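Local coordinates for glycosyl hydrolases family 2, sugar binding domain protein (Bacteroides uniformis str. 3978 T3 ii, PDB 6D1P), which is a gut-bacterial beta-glucuronidase of glycoside hydrolase family 2, which probably cleaves glucuronic acid from O-linked glucuronides, at residues A[520-525]-A[627-632]; A[623-628]-A[687-692]; A[642-647]-A[671-676]; A[650-655]-A[676-681]. All blocks are in the same frame, centred on the assembly; numbering follows the deposited sequence.

Contact 1 of 4, residues A[520-525]-A[627-632]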
loop_
_atom_site.group_PDB
_atom_site.type_symbol
_atom_site.label_atom_id
_atom_site.label_comp_id
_atom_site.label_asym_id
_atom_site.label_seq_id
_atom_site.Cartn_x
_atom_site.Cartn_y
_atom_site.Cartn_z
ATOM N N GLY A 520 -27.270 15.190 7.840
ATOM C CA GLY A 520 -27.394 16.587 7.464
ATOM C C GLY A 520 -28.108 16.862 6.159
ATOM O O GLY A 520 -28.226 18.032 5.778
ATOM N N ARG A 521 -28.566 15.837 5.444
ATOM C CA ARG A 521 -29.417 16.036 4.273
ATOM C C ARG A 521 -30.886 15.904 4.692
ATOM O O ARG A 521 -31.237 14.972 5.420
ATOM C CB ARG A 521 -29.069 15.031 3.176
ATOM C CG ARG A 521 -30.017 15.046 1.995
ATOM C CD ARG A 521 -29.644 13.948 1.014
ATOM N NE ARG A 521 -28.443 14.302 0.261
ATOM C CZ ARG A 521 -27.712 13.428 -0.433
ATOM N NH1 ARG A 521 -28.057 12.141 -0.460
ATOM N NH2 ARG A 521 -26.626 13.832 -1.092
ATOM N N HIS A 522 -31.734 16.841 4.242
ATOM C CA HIS A 522 -33.162 16.831 4.560
ATOM C C HIS A 522 -33.966 17.139 3.299
ATOM O O HIS A 522 -33.413 17.379 2.220
ATOM C CB HIS A 522 -33.494 17.825 5.684
ATOM C CG HIS A 522 -32.585 17.706 6.860
ATOM N ND1 HIS A 522 -32.817 16.822 7.891
ATOM C CD2 HIS A 522 -31.404 18.313 7.138
ATOM C CE1 HIS A 522 -31.833 16.912 8.771
ATOM N NE2 HIS A 522 -30.966 17.813 8.341
ATOM N N MET A 523 -35.291 17.139 3.445
ATOM C CA MET A 523 -36.176 17.335 2.303
ATOM C C MET A 523 -37.561 17.752 2.794
ATOM O O MET A 523 -38.123 17.105 3.685
ATOM C CB MET A 523 -36.249 16.050 1.468
ATOM C CG MET A 523 -37.277 16.072 0.356
ATOM S SD MET A 523 -37.099 17.470 -0.757
ATOM C CE MET A 523 -35.380 17.338 -1.259
ATOM N N GLU A 524 -38.095 18.838 2.224
ATOM C CA GLU A 524 -39.436 19.298 2.581
ATOM C C GLU A 524 -40.483 18.300 2.101
ATOM O O GLU A 524 -40.374 17.748 0.998
ATOM C CB GLU A 524 -39.728 20.667 1.962
ATOM C CG GLU A 524 -38.920 21.836 2.524
ATOM C CD GLU A 524 -39.349 22.257 3.923
ATOM O OE1 GLU A 524 -40.393 21.771 4.432
ATOM O OE2 GLU A 524 -38.620 23.073 4.528
ATOM N N VAL A 525 -41.504 18.074 2.936
ATOM C CA VAL A 525 -42.628 17.232 2.542
ATOM C C VAL A 525 -43.433 17.937 1.456
ATOM O O VAL A 525 -43.537 19.170 1.429
ATOM C CB VAL A 525 -43.511 16.883 3.754
ATOM C CG1 VAL A 525 -44.099 18.141 4.382
ATOM C CG2 VAL A 525 -44.621 15.925 3.340
ATOM N N GLY A 627 -34.782 19.041 13.268
ATOM C CA GLY A 627 -34.246 20.081 12.416
ATOM C C GLY A 627 -33.032 20.801 12.975
ATOM O O GLY A 627 -32.637 21.827 12.430
ATOM N N HIS A 628 -32.432 20.289 14.052
ATOM C CA HIS A 628 -31.196 20.877 14.562
ATOM C C HIS A 628 -30.123 20.962 13.478
ATOM O O HIS A 628 -29.333 21.916 13.445
ATOM C CB HIS A 628 -30.667 20.055 15.733
ATOM C CG HIS A 628 -31.385 20.284 17.020
ATOM N ND1 HIS A 628 -30.824 20.982 18.066
ATOM C CD2 HIS A 628 -32.604 19.878 17.448
ATOM C CE1 HIS A 628 -31.669 21.009 19.078
ATOM N NE2 HIS A 628 -32.757 20.346 18.730
ATOM N N SER A 629 -30.058 19.957 12.596
ATOM C CA SER A 629 -29.087 19.932 11.512
ATOM C C SER A 629 -29.696 20.356 10.180
ATOM O O SER A 629 -29.139 20.049 9.121
ATOM C CB SER A 629 -28.446 18.542 11.398
ATOM O OG SER A 629 -29.344 17.573 10.857
ATOM N N TRP A 630 -30.817 21.076 10.209
ATOM C CA TRP A 630 -31.507 21.524 8.999
ATOM C C TRP A 630 -31.517 23.051 9.009
ATOM O O TRP A 630 -32.429 23.671 9.581
ATOM C CB TRP A 630 -32.913 20.925 8.943
ATOM C CG TRP A 630 -33.652 21.114 7.654
ATOM C CD1 TRP A 630 -33.334 21.967 6.632
ATOM C CD2 TRP A 630 -34.853 20.433 7.250
ATOM N NE1 TRP A 630 -34.260 21.856 5.617
ATOM C CE2 TRP A 630 -35.199 20.918 5.971
ATOM C CE3 TRP A 630 -35.665 19.455 7.847
ATOM C CZ2 TRP A 630 -36.323 20.465 5.281
ATOM C CZ3 TRP A 630 -36.768 18.994 7.150
ATOM C CH2 TRP A 630 -37.093 19.505 5.887
ATOM N N PRO A 631 -30.507 23.704 8.391
ATOM C CA PRO A 631 -30.332 25.151 8.589
ATOM C C PRO A 631 -31.256 26.008 7.734
ATOM O O PRO A 631 -31.602 27.133 8.123
ATOM C CB PRO A 631 -28.860 25.386 8.205
ATOM C CG PRO A 631 -28.353 24.035 7.593
ATOM C CD PRO A 631 -29.532 23.151 7.428
ATOM N N VAL A 632 -31.649 25.507 6.566
ATOM C CA VAL A 632 -32.439 26.281 5.616
ATOM C C VAL A 632 -33.637 25.447 5.166
ATOM O O VAL A 632 -33.476 24.466 4.423
ATOM C CB VAL A 632 -31.610 26.728 4.406
ATOM C CG1 VAL A 632 -32.496 27.460 3.418
ATOM C CG2 VAL A 632 -30.471 27.623 4.855
#
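Two loops meet here where the TIM-barrel domain of this family 2 glycoside hydrolase touches the beta domain that follows it: 520-525, from the barrel sequence, and 627-632, which opens with a type I beta turn from Gly627 to Trp630, closed by Trp630 N to Gly627 O. His522 and Trp630 carry the contact, each laying its CB over the other's ring. His522 CB stands 3.4 Å from the centroid of the Trp630 six-membered ring, and in return Trp630 CB sits 3.7 Å from the centroid of the His522 ring, nearer its rim. The planes are 5° apart, yet the rings are slid so far that they barely overlap, so the ring-to-ring contact is made chiefly by the two CH-pi approaches. Trp630 reaches this position with CG anti to its backbone N (chi1 -170°). At the imidazole edge, NE2 is the donor of a hydrogen bond to Ser629 OG, 3.0 Å away and in the ring plane; a second, weak one from NE2 runs to Ser629 O at 133°. With ND1 bonded to Tyr626 OH, both ring nitrogens are held and the rotation of the imidazole is fixed. Farther along, Glu524 bends at chi2 so that OE2 comes 3.6 Å from Trp630 CZ2, approaching the indole obliquely; the same oxygen forms a salt bridge with Arg633 and accepts a bond from Trp634 N. Glu608 ties down the turn through Gly627 N and Ser629 N, while Ser551, on helix 550-564, touches both His522 and Trp630, and strand 698-709 packs against His628 and Val632.

Contact 2 of 4, residues A[623-628]-A[687-692]; sequences LHIYGH and NKITAT
Apolar packing between two facing sheets makes up this contact. Strand 623-625 and strand 687-692 run nearly antiparallel, at 160°, but their axes come no closer than 7.9 Å, a spacing filled by side chains in the manner of a beta sandwich. Leu623 and Ile625 point at the partner strand from one side, Ile689 and Ala691 from the other. The small methyl of Ala691 is the hub: Ile625 CD1 and CG1 both rest on its CB, CD1 at 3.7 Å. Ile625 has CG1 beside its backbone N and CG2 anti to it, so the two branches part, CG1 carrying CD1 to Ala691 while CG2 meets Ile689 CG2 at 4.2 Å, the two isoleucines crossing obliquely. Leu623, its CG anti to the backbone N (chi1 177°), sends CD2 to within 3.9 Å of Ala691 CB.

Side chain on backbone is the second kind of contact. Leu623 CD2 lies 3.4 Å from Ala691 O and also touches the carbonyl carbon of Thr692, whereas Ile625 CD1 lies 3.8 Å from Ile689 O and reaches along the main chain to Thr690. The methyls thus lie against the strand itself as well as its side chains.

Within its own sheet strand 623-625 is hydrogen-bonded to strand 641-647, through His624 with Tyr646; strand 687-692 lies between strands 651-656 and 698-709, bonded through Thr690 with Phe655 and Ile689 with Ile704.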
loop_
_atom_site.group_PDB
_atom_site.type_symbol
_atom_site.label_atom_id
_atom_site.label_comp_id
_atom_site.label_asym_id
_atom_site.label_seq_id
_atom_site.Cartn_x
_atom_site.Cartn_y
_atom_site.Cartn_z
ATOM N N LEU A 623 -36.953 15.563 24.710
ATOM C CA LEU A 623 -37.677 16.405 23.774
ATOM C C LEU A 623 -36.674 16.813 22.702
ATOM O O LEU A 623 -35.594 17.309 23.037
ATOM C CB LEU A 623 -38.246 17.632 24.497
ATOM C CG LEU A 623 -38.996 18.713 23.731
ATOM C CD1 LEU A 623 -40.333 18.189 23.250
ATOM C CD2 LEU A 623 -39.203 19.935 24.627
ATOM N N HIS A 624 -37.002 16.581 21.428
ATOM C CA HIS A 624 -36.100 16.918 20.327
ATOM C C HIS A 624 -36.925 17.430 19.165
ATOM O O HIS A 624 -37.663 16.665 18.539
ATOM C CB HIS A 624 -35.253 15.719 19.874
ATOM C CG HIS A 624 -34.310 16.030 18.735
ATOM N ND1 HIS A 624 -32.982 16.362 18.928
ATOM C CD2 HIS A 624 -34.513 16.072 17.397
ATOM C CE1 HIS A 624 -32.407 16.581 17.759
ATOM N NE2 HIS A 624 -33.316 16.417 16.813
ATOM N N ILE A 625 -36.784 18.715 18.868
ATOM C CA ILE A 625 -37.358 19.262 17.652
ATOM C C ILE A 625 -36.554 18.754 16.471
ATOM O O ILE A 625 -35.323 18.877 16.441
ATOM C CB ILE A 625 -37.345 20.793 17.699
ATOM C CG1 ILE A 625 -38.062 21.294 18.964
ATOM C CG2 ILE A 625 -37.932 21.356 16.416
ATOM C CD1 ILE A 625 -37.740 22.746 19.313
ATOM N N TYR A 626 -37.237 18.184 15.491
ATOM C CA TYR A 626 -36.540 17.723 14.307
ATOM C C TYR A 626 -36.094 18.926 13.482
ATOM O O TYR A 626 -36.922 19.730 13.043
ATOM C CB TYR A 626 -37.423 16.775 13.491
ATOM C CG TYR A 626 -36.875 16.506 12.115
ATOM C CD1 TYR A 626 -35.529 16.170 11.927
ATOM C CD2 TYR A 626 -37.683 16.615 10.992
ATOM C CE1 TYR A 626 -35.023 15.945 10.654
ATOM C CE2 TYR A 626 -37.188 16.384 9.725
ATOM C CZ TYR A 626 -35.860 16.047 9.566
ATOM O OH TYR A 626 -35.370 15.829 8.298
ATOM N N GLY A 627 -34.782 19.041 13.268
ATOM C CA GLY A 627 -34.246 20.081 12.416
ATOM C C GLY A 627 -33.032 20.801 12.975
ATOM O O GLY A 627 -32.637 21.827 12.430
ATOM N N HIS A 628 -32.432 20.289 14.052
ATOM C CA HIS A 628 -31.196 20.877 14.562
ATOM C C HIS A 628 -30.123 20.962 13.478
ATOM O O HIS A 628 -29.333 21.916 13.445
ATOM C CB HIS A 628 -30.667 20.055 15.733
ATOM C CG HIS A 628 -31.385 20.284 17.020
ATOM N ND1 HIS A 628 -30.824 20.982 18.066
ATOM C CD2 HIS A 628 -32.604 19.878 17.448
ATOM C CE1 HIS A 628 -31.669 21.009 19.078
ATOM N NE2 HIS A 628 -32.757 20.346 18.730
ATOM N N ASN A 687 -35.780 32.202 11.778
ATOM C CA ASN A 687 -36.957 31.860 12.563
ATOM C C ASN A 687 -36.509 31.128 13.817
ATOM O O ASN A 687 -35.638 30.251 13.749
ATOM C CB ASN A 687 -37.926 30.982 11.775
ATOM C CG ASN A 687 -38.592 31.719 10.650
ATOM O OD1 ASN A 687 -39.735 32.157 10.781
ATOM N ND2 ASN A 687 -37.889 31.870 9.532
ATOM N N LYS A 688 -37.088 31.493 14.957
ATOM C CA LYS A 688 -36.832 30.782 16.201
ATOM C C LYS A 688 -38.000 29.846 16.481
ATOM O O LYS A 688 -39.162 30.250 16.386
ATOM C CB LYS A 688 -36.620 31.747 17.362
ATOM C CG LYS A 688 -36.048 31.084 18.600
ATOM C CD LYS A 688 -35.543 32.139 19.581
ATOM C CE LYS A 688 -36.216 31.995 20.940
ATOM N NZ LYS A 688 -36.109 33.263 21.761
ATOM N N ILE A 689 -37.685 28.589 16.772
ATOM C CA ILE A 689 -38.675 27.555 17.040
ATOM C C ILE A 689 -38.281 26.907 18.350
ATOM O O ILE A 689 -37.160 26.407 18.485
ATOM C CB ILE A 689 -38.749 26.510 15.916
ATOM C CG1 ILE A 689 -39.451 27.098 14.693
ATOM C CG2 ILE A 689 -39.474 25.253 16.392
ATOM C CD1 ILE A 689 -38.820 26.713 13.377
ATOM N N THR A 690 -39.174 26.951 19.325
ATOM C CA THR A 690 -38.895 26.339 20.610
ATOM C C THR A 690 -40.019 25.388 20.967
ATOM O O THR A 690 -41.132 25.478 20.446
ATOM C CB THR A 690 -38.741 27.384 21.714
ATOM O OG1 THR A 690 -39.997 28.048 21.897
ATOM C CG2 THR A 690 -37.670 28.395 21.342
ATOM N N ALA A 691 -39.710 24.497 21.900
ATOM C CA ALA A 691 -40.650 23.504 22.378
ATOM C C ALA A 691 -40.456 23.307 23.866
ATOM O O ALA A 691 -39.329 23.345 24.374
ATOM C CB ALA A 691 -40.478 22.150 21.661
ATOM N N THR A 692 -41.568 23.082 24.556
ATOM C CA THR A 692 -41.537 22.682 25.950
ATOM C C THR A 692 -42.402 21.441 26.123
ATOM O O THR A 692 -43.553 21.398 25.675
ATOM C CB THR A 692 -42.005 23.821 26.864
ATOM O OG1 THR A 692 -41.121 24.939 26.707
ATOM C CG2 THR A 692 -41.990 23.373 28.315
#

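Contact 3 of 4, residues A[642-647]-A[671-676]; sequences EILVYS and FPAAGL
The loop 671-676 runs alongside strand 642-647, the middle strand of a three-stranded antiparallel sheet in the beta sandwich after the barrel, just before the chain enters strand 677-680. The main bump is the methyl of Ala673. It fills a hollow lined by Leu644 CB, 3.8 Å from Ala673 CB, by the carbonyl oxygen of Val645, and by the Tyr646 ring, over one face of which the methyl sits, offset toward the rim. Tyr646 CG is anti to its carbonyl carbon (chi1 -75°), which brings the ring back over the loop, where Asp558 bonds both its OH and Ala673 N. On one flank Pro672, preceded by a cis peptide, sets CG against Leu644 CD2 at 4.0 Å, the two side chains crossing at about a right angle. On the other, Leu676 CB packs by Val645 CB and its CD1 reaches Ser647 CB. Leu676 N bonds back to Ala673 O, closing a beta turn from Ala673 to Leu676, and Val645 N donates to Leu676 O at 3.0 Å, nearly along the C=O axis. One water bridges the two backbones: it donates to Val645 O (2.7 Å) and Ala673 O (2.8 Å) and accepts from Ser647 N.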
loop_
_atom_site.group_PDB
_atom_site.type_symbol
_atom_site.label_atom_id
_atom_site.label_comp_id
_atom_site.label_asym_id
_atom_site.label_seq_id
_atom_site.Cartn_x
_atom_site.Cartn_y
_atom_site.Cartn_z
ATOM N N GLU A 642 -44.447 22.319 8.017
ATOM C CA GLU A 642 -44.539 21.281 9.029
ATOM C C GLU A 642 -43.301 21.255 9.919
ATOM O O GLU A 642 -42.168 21.423 9.447
ATOM C CB GLU A 642 -44.731 19.925 8.352
ATOM C CG GLU A 642 -44.664 18.717 9.261
ATOM C CD GLU A 642 -44.174 17.491 8.504
ATOM O OE1 GLU A 642 -42.946 17.426 8.197
ATOM O OE2 GLU A 642 -45.019 16.623 8.183
ATOM N N ILE A 643 -43.534 21.050 11.218
ATOM C CA ILE A 643 -42.496 20.864 12.226
ATOM C C ILE A 643 -42.855 19.614 13.017
ATOM O O ILE A 643 -43.966 19.512 13.548
ATOM C CB ILE A 643 -42.373 22.083 13.169
ATOM C CG1 ILE A 643 -41.810 23.297 12.451
ATOM C CG2 ILE A 643 -41.502 21.778 14.381
ATOM C CD1 ILE A 643 -42.858 24.158 11.794
ATOM N N LEU A 644 -41.931 18.661 13.088
ATOM C CA LEU A 644 -42.137 17.444 13.863
ATOM C C LEU A 644 -41.283 17.488 15.121
ATOM O O LEU A 644 -40.172 18.015 15.118
ATOM C CB LEU A 644 -41.779 16.191 13.052
ATOM C CG LEU A 644 -42.281 16.115 11.610
ATOM C CD1 LEU A 644 -41.574 14.975 10.814
ATOM C CD2 LEU A 644 -43.795 15.979 11.558
ATOM N N VAL A 645 -41.791 16.917 16.197
ATOM C CA VAL A 645 -41.045 16.868 17.444
ATOM C C VAL A 645 -41.026 15.435 17.931
ATOM O O VAL A 645 -42.051 14.744 17.897
ATOM C CB VAL A 645 -41.648 17.796 18.513
ATOM C CG1 VAL A 645 -40.884 17.643 19.799
ATOM C CG2 VAL A 645 -41.599 19.243 18.043
ATOM N N TYR A 646 -39.872 14.983 18.385
ATOM C CA TYR A 646 -39.748 13.620 18.877
ATOM C C TYR A 646 -39.501 13.708 20.378
ATOM O O TYR A 646 -38.411 14.070 20.830
ATOM C CB TYR A 646 -38.679 12.840 18.092
ATOM C CG TYR A 646 -39.252 12.488 16.732
ATOM C CD1 TYR A 646 -39.990 11.307 16.546
ATOM C CD2 TYR A 646 -39.155 13.379 15.660
ATOM C CE1 TYR A 646 -40.568 11.005 15.315
ATOM C CE2 TYR A 646 -39.735 13.089 14.434
ATOM C CZ TYR A 646 -40.449 11.900 14.275
ATOM O OH TYR A 646 -41.025 11.616 13.065
ATOM N N SER A 647 -40.546 13.398 21.143
ATOM C CA SER A 647 -40.487 13.429 22.591
ATOM C C SER A 647 -41.263 12.244 23.146
ATOM O O SER A 647 -42.233 11.785 22.537
ATOM C CB SER A 647 -41.054 14.761 23.122
ATOM O OG SER A 647 -41.303 14.695 24.516
ATOM N N PHE A 671 -49.542 9.149 13.460
ATOM C CA PHE A 671 -48.331 9.274 12.663
ATOM C C PHE A 671 -48.404 10.503 11.759
ATOM O O PHE A 671 -49.432 10.744 11.129
ATOM C CB PHE A 671 -48.133 8.017 11.821
ATOM C CG PHE A 671 -47.034 8.120 10.808
ATOM C CD1 PHE A 671 -45.729 7.768 11.142
ATOM C CD2 PHE A 671 -47.305 8.528 9.506
ATOM C CE1 PHE A 671 -44.698 7.843 10.192
ATOM C CE2 PHE A 671 -46.286 8.601 8.555
ATOM C CZ PHE A 671 -44.979 8.261 8.897
ATOM N N PRO A 672 -47.302 11.269 11.628
ATOM C CA PRO A 672 -46.004 10.998 12.257
ATOM C C PRO A 672 -45.723 11.831 13.491
ATOM O O PRO A 672 -46.490 12.735 13.807
ATOM C CB PRO A 672 -45.018 11.370 11.160
ATOM C CG PRO A 672 -45.685 12.593 10.538
ATOM C CD PRO A 672 -47.190 12.313 10.595
ATOM N N ALA A 673 -44.597 11.530 14.145
ATOM C CA ALA A 673 -44.133 12.221 15.345
ATOM C C ALA A 673 -45.079 12.037 16.531
ATOM O O ALA A 673 -45.099 12.877 17.437
ATOM C CB ALA A 673 -43.907 13.715 15.087
ATOM N N ALA A 674 -45.844 10.936 16.541
ATOM C CA ALA A 674 -46.740 10.583 17.651
ATOM C C ALA A 674 -47.661 11.749 18.028
ATOM O O ALA A 674 -47.859 12.057 19.206
ATOM C CB ALA A 674 -45.957 10.093 18.873
ATOM N N GLY A 675 -48.232 12.406 17.012
ATOM C CA GLY A 675 -49.107 13.543 17.228
ATOM C C GLY A 675 -48.421 14.870 17.515
ATOM O O GLY A 675 -49.058 15.918 17.374
ATOM N N LEU A 676 -47.143 14.868 17.912
ATOM C CA LEU A 676 -46.414 16.100 18.223
ATOM C C LEU A 676 -45.897 16.728 16.925
ATOM O O LEU A 676 -44.711 16.696 16.591
ATOM C CB LEU A 676 -45.290 15.813 19.208
ATOM C CG LEU A 676 -45.752 14.910 20.354
ATOM C CD1 LEU A 676 -44.628 14.541 21.330
ATOM C CD2 LEU A 676 -46.967 15.527 21.112
HETATM O O HOH W 1 -42.837 12.511 19.122
#

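Contact 4 of 4, residues A[650-655]-A[676-681]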
loop_
_atom_site.group_PDB
_atom_site.type_symbol
_atom_site.label_atom_id
_atom_site.label_comp_id
_atom_site.label_asym_id
_atom_site.label_seq_id
_atom_site.Cartn_x
_atom_site.Cartn_y
_atom_site.Cartn_z
ATOM N N PRO A 650 -45.574 13.372 27.810
ATOM C CA PRO A 650 -47.013 13.258 27.483
ATOM C C PRO A 650 -47.566 14.452 26.726
ATOM O O PRO A 650 -48.411 14.274 25.838
ATOM C CB PRO A 650 -47.678 13.108 28.858
ATOM C CG PRO A 650 -46.613 12.527 29.727
ATOM C CD PRO A 650 -45.297 13.098 29.230
ATOM N N GLU A 651 -47.098 15.663 27.035
ATOM C CA GLU A 651 -47.565 16.883 26.393
ATOM C C GLU A 651 -46.376 17.738 26.006
ATOM O O GLU A 651 -45.395 17.840 26.749
ATOM C CB GLU A 651 -48.473 17.716 27.301
ATOM C CG GLU A 651 -49.954 17.568 27.028
ATOM C CD GLU A 651 -50.787 18.515 27.889
ATOM O OE1 GLU A 651 -51.574 19.309 27.321
ATOM O OE2 GLU A 651 -50.629 18.470 29.136
ATOM N N VAL A 652 -46.491 18.376 24.853
ATOM C CA VAL A 652 -45.430 19.195 24.296
ATOM C C VAL A 652 -46.079 20.427 23.714
ATOM O O VAL A 652 -47.063 20.321 22.973
ATOM C CB VAL A 652 -44.627 18.453 23.205
ATOM C CG1 VAL A 652 -43.712 19.422 22.473
ATOM C CG2 VAL A 652 -43.850 17.304 23.820
ATOM N N GLU A 653 -45.537 21.591 24.038
ATOM C CA GLU A 653 -45.990 22.835 23.444
ATOM C C GLU A 653 -44.902 23.401 22.539
ATOM O O GLU A 653 -43.723 23.449 22.920
ATOM C CB GLU A 653 -46.383 23.850 24.518
ATOM C CG GLU A 653 -46.870 25.160 23.922
ATOM C CD GLU A 653 -47.655 26.023 24.901
ATOM O OE1 GLU A 653 -48.386 26.903 24.392
ATOM O OE2 GLU A 653 -47.543 25.814 26.143
ATOM N N LEU A 654 -45.312 23.829 21.350
ATOM C CA LEU A 654 -44.426 24.416 20.366
ATOM C C LEU A 654 -44.601 25.925 20.368
ATOM O O LEU A 654 -45.720 26.430 20.497
ATOM C CB LEU A 654 -44.722 23.861 18.971
ATOM C CG LEU A 654 -43.668 24.212 17.925
ATOM C CD1 LEU A 654 -42.390 23.428 18.197
ATOM C CD2 LEU A 654 -44.186 23.976 16.514
ATOM N N PHE A 655 -43.490 26.640 20.229
ATOM C CA PHE A 655 -43.519 28.086 20.072
ATOM C C PHE A 655 -42.730 28.437 18.826
ATOM O O PHE A 655 -41.619 27.929 18.627
ATOM C CB PHE A 655 -42.918 28.818 21.277
ATOM C CG PHE A 655 -43.478 28.400 22.608
ATOM C CD1 PHE A 655 -44.508 29.121 23.201
ATOM C CD2 PHE A 655 -42.933 27.329 23.297
ATOM C CE1 PHE A 655 -45.008 28.747 24.446
ATOM C CE2 PHE A 655 -43.435 26.943 24.538
ATOM C CZ PHE A 655 -44.472 27.658 25.111
ATOM N N LEU A 676 -47.143 14.868 17.912
ATOM C CA LEU A 676 -46.414 16.100 18.223
ATOM C C LEU A 676 -45.897 16.728 16.925
ATOM O O LEU A 676 -44.711 16.696 16.591
ATOM C CB LEU A 676 -45.290 15.813 19.208
ATOM C CG LEU A 676 -45.752 14.910 20.354
ATOM C CD1 LEU A 676 -44.628 14.541 21.330
ATOM C CD2 LEU A 676 -46.967 15.527 21.112
ATOM N N ARG A 677 -46.826 17.313 16.177
ATOM C CA ARG A 677 -46.502 17.980 14.927
ATOM C C ARG A 677 -47.418 19.180 14.767
ATOM O O ARG A 677 -48.582 19.140 15.178
ATOM C CB ARG A 677 -46.648 17.044 13.721
ATOM C CG ARG A 677 -48.053 16.431 13.559
ATOM C CD ARG A 677 -48.147 15.579 12.298
ATOM N NE ARG A 677 -49.517 15.159 12.049
ATOM C CZ ARG A 677 -50.088 14.098 12.623
ATOM N NH1 ARG A 677 -49.403 13.344 13.480
ATOM N NH2 ARG A 677 -51.353 13.791 12.349
ATOM N N TRP A 678 -46.868 20.247 14.190
ATOM C CA TRP A 678 -47.550 21.503 13.907
ATOM C C TRP A 678 -47.238 21.945 12.485
ATOM O O TRP A 678 -46.144 21.707 11.967
ATOM C CB TRP A 678 -47.108 22.630 14.851
ATOM C CG TRP A 678 -47.455 22.409 16.271
ATOM C CD1 TRP A 678 -48.458 23.017 16.970
ATOM C CD2 TRP A 678 -46.810 21.515 17.188
ATOM N NE1 TRP A 678 -48.474 22.563 18.269
ATOM C CE2 TRP A 678 -47.477 21.636 18.428
ATOM C CE3 TRP A 678 -45.740 20.624 17.083
ATOM C CZ2 TRP A 678 -47.102 20.911 19.549
ATOM C CZ3 TRP A 678 -45.379 19.885 18.203
ATOM C CH2 TRP A 678 -46.054 20.040 19.418
ATOM N N ASN A 679 -48.205 22.588 11.850
ATOM C CA ASN A 679 -47.944 23.363 10.648
ATOM C C ASN A 679 -47.898 24.830 11.041
ATOM O O ASN A 679 -48.654 25.272 11.908
ATOM C CB ASN A 679 -48.999 23.116 9.575
ATOM C CG ASN A 679 -48.867 21.742 8.948
ATOM O OD1 ASN A 679 -48.258 20.842 9.531
ATOM N ND2 ASN A 679 -49.429 21.573 7.760
ATOM N N VAL A 680 -46.977 25.571 10.446
ATOM C CA VAL A 680 -46.626 26.878 10.991
ATOM C C VAL A 680 -46.227 27.809 9.853
ATOM O O VAL A 680 -45.648 27.354 8.857
ATOM C CB VAL A 680 -45.495 26.752 12.029
ATOM C CG1 VAL A 680 -45.072 28.104 12.517
ATOM C CG2 VAL A 680 -45.900 25.875 13.226
ATOM N N PRO A 681 -46.532 29.102 9.931
ATOM C CA PRO A 681 -45.902 30.047 9.009
ATOM C C PRO A 681 -44.464 30.294 9.430
ATOM O O PRO A 681 -44.140 30.344 10.622
ATOM C CB PRO A 681 -46.751 31.315 9.167
ATOM C CG PRO A 681 -47.209 31.251 10.590
ATOM C CD PRO A 681 -47.512 29.775 10.810
#
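This is an apolar face-to-face contact between two sheets of the domain that follows the barrel, with strand 651-655 in one and strand 677-680 in the other. Their chain directions differ by 16° and their axes approach to 8.6 Å, so the side chains between them, and not backbone bonds, join the strands. The indole of Trp678 is the centrepiece. Leu654 CB lies over the middle of its six-membered ring, 3.6 Å from the centroid and 13° off the normal, a CH-pi contact. Leu654 CG is anti to the backbone N (chi1 -169°), and CD2 continues along the same indole to touch Trp678 CB and CG at 3.6 Å; the two side chains slide past each other in opposite directions. At the ring's edge, in its plane, Val652 O approaches Trp678 CZ2 to 3.5 Å, while Val652 CG1 meets CH2. The other branch, Val652 CG2, touches Leu676 CD1 at 3.8 Å, the two side chains crossing at about a right angle. Beyond the indole, Val680 CG2 adds a looser touch on Leu654 CD2 at 4.2 Å. Trp678 also has a cation-pi partner in Lys664 and a weak hydrogen bond from NE1 to Gly662 O, both on strand 659-665. The interface therefore relies on shape and dispersion, with aliphatic Leu654 laid over the aromatic face of Trp678, and the polar NE1 is satisfied, if weakly, by a backbone carbonyl.

How the contacts relate
Contacts 2, 3 and 4 build one beta sandwich, whereas contact 1 joins it to the barrel. Contacts 2 and 4 are buried, apolar and cross between the two sheets; contact 3 is also buried but stays at one sheet, where backbone bonds and a water supplement the packing. Contact 1, only partly buried, relies on imidazole hydrogen bonds and CH-pi contacts. Strands 623-625, 641-647 and 677-680 bring contacts 2, 3 and 4 into one sheet, while 651-655 and 687-692 are neighbours in the facing one. Leu676 serves contacts 3 and 4. Contacts 1 and 2 share Gly627 and His628, and a histidine-tyrosine hydrogen bond joins them.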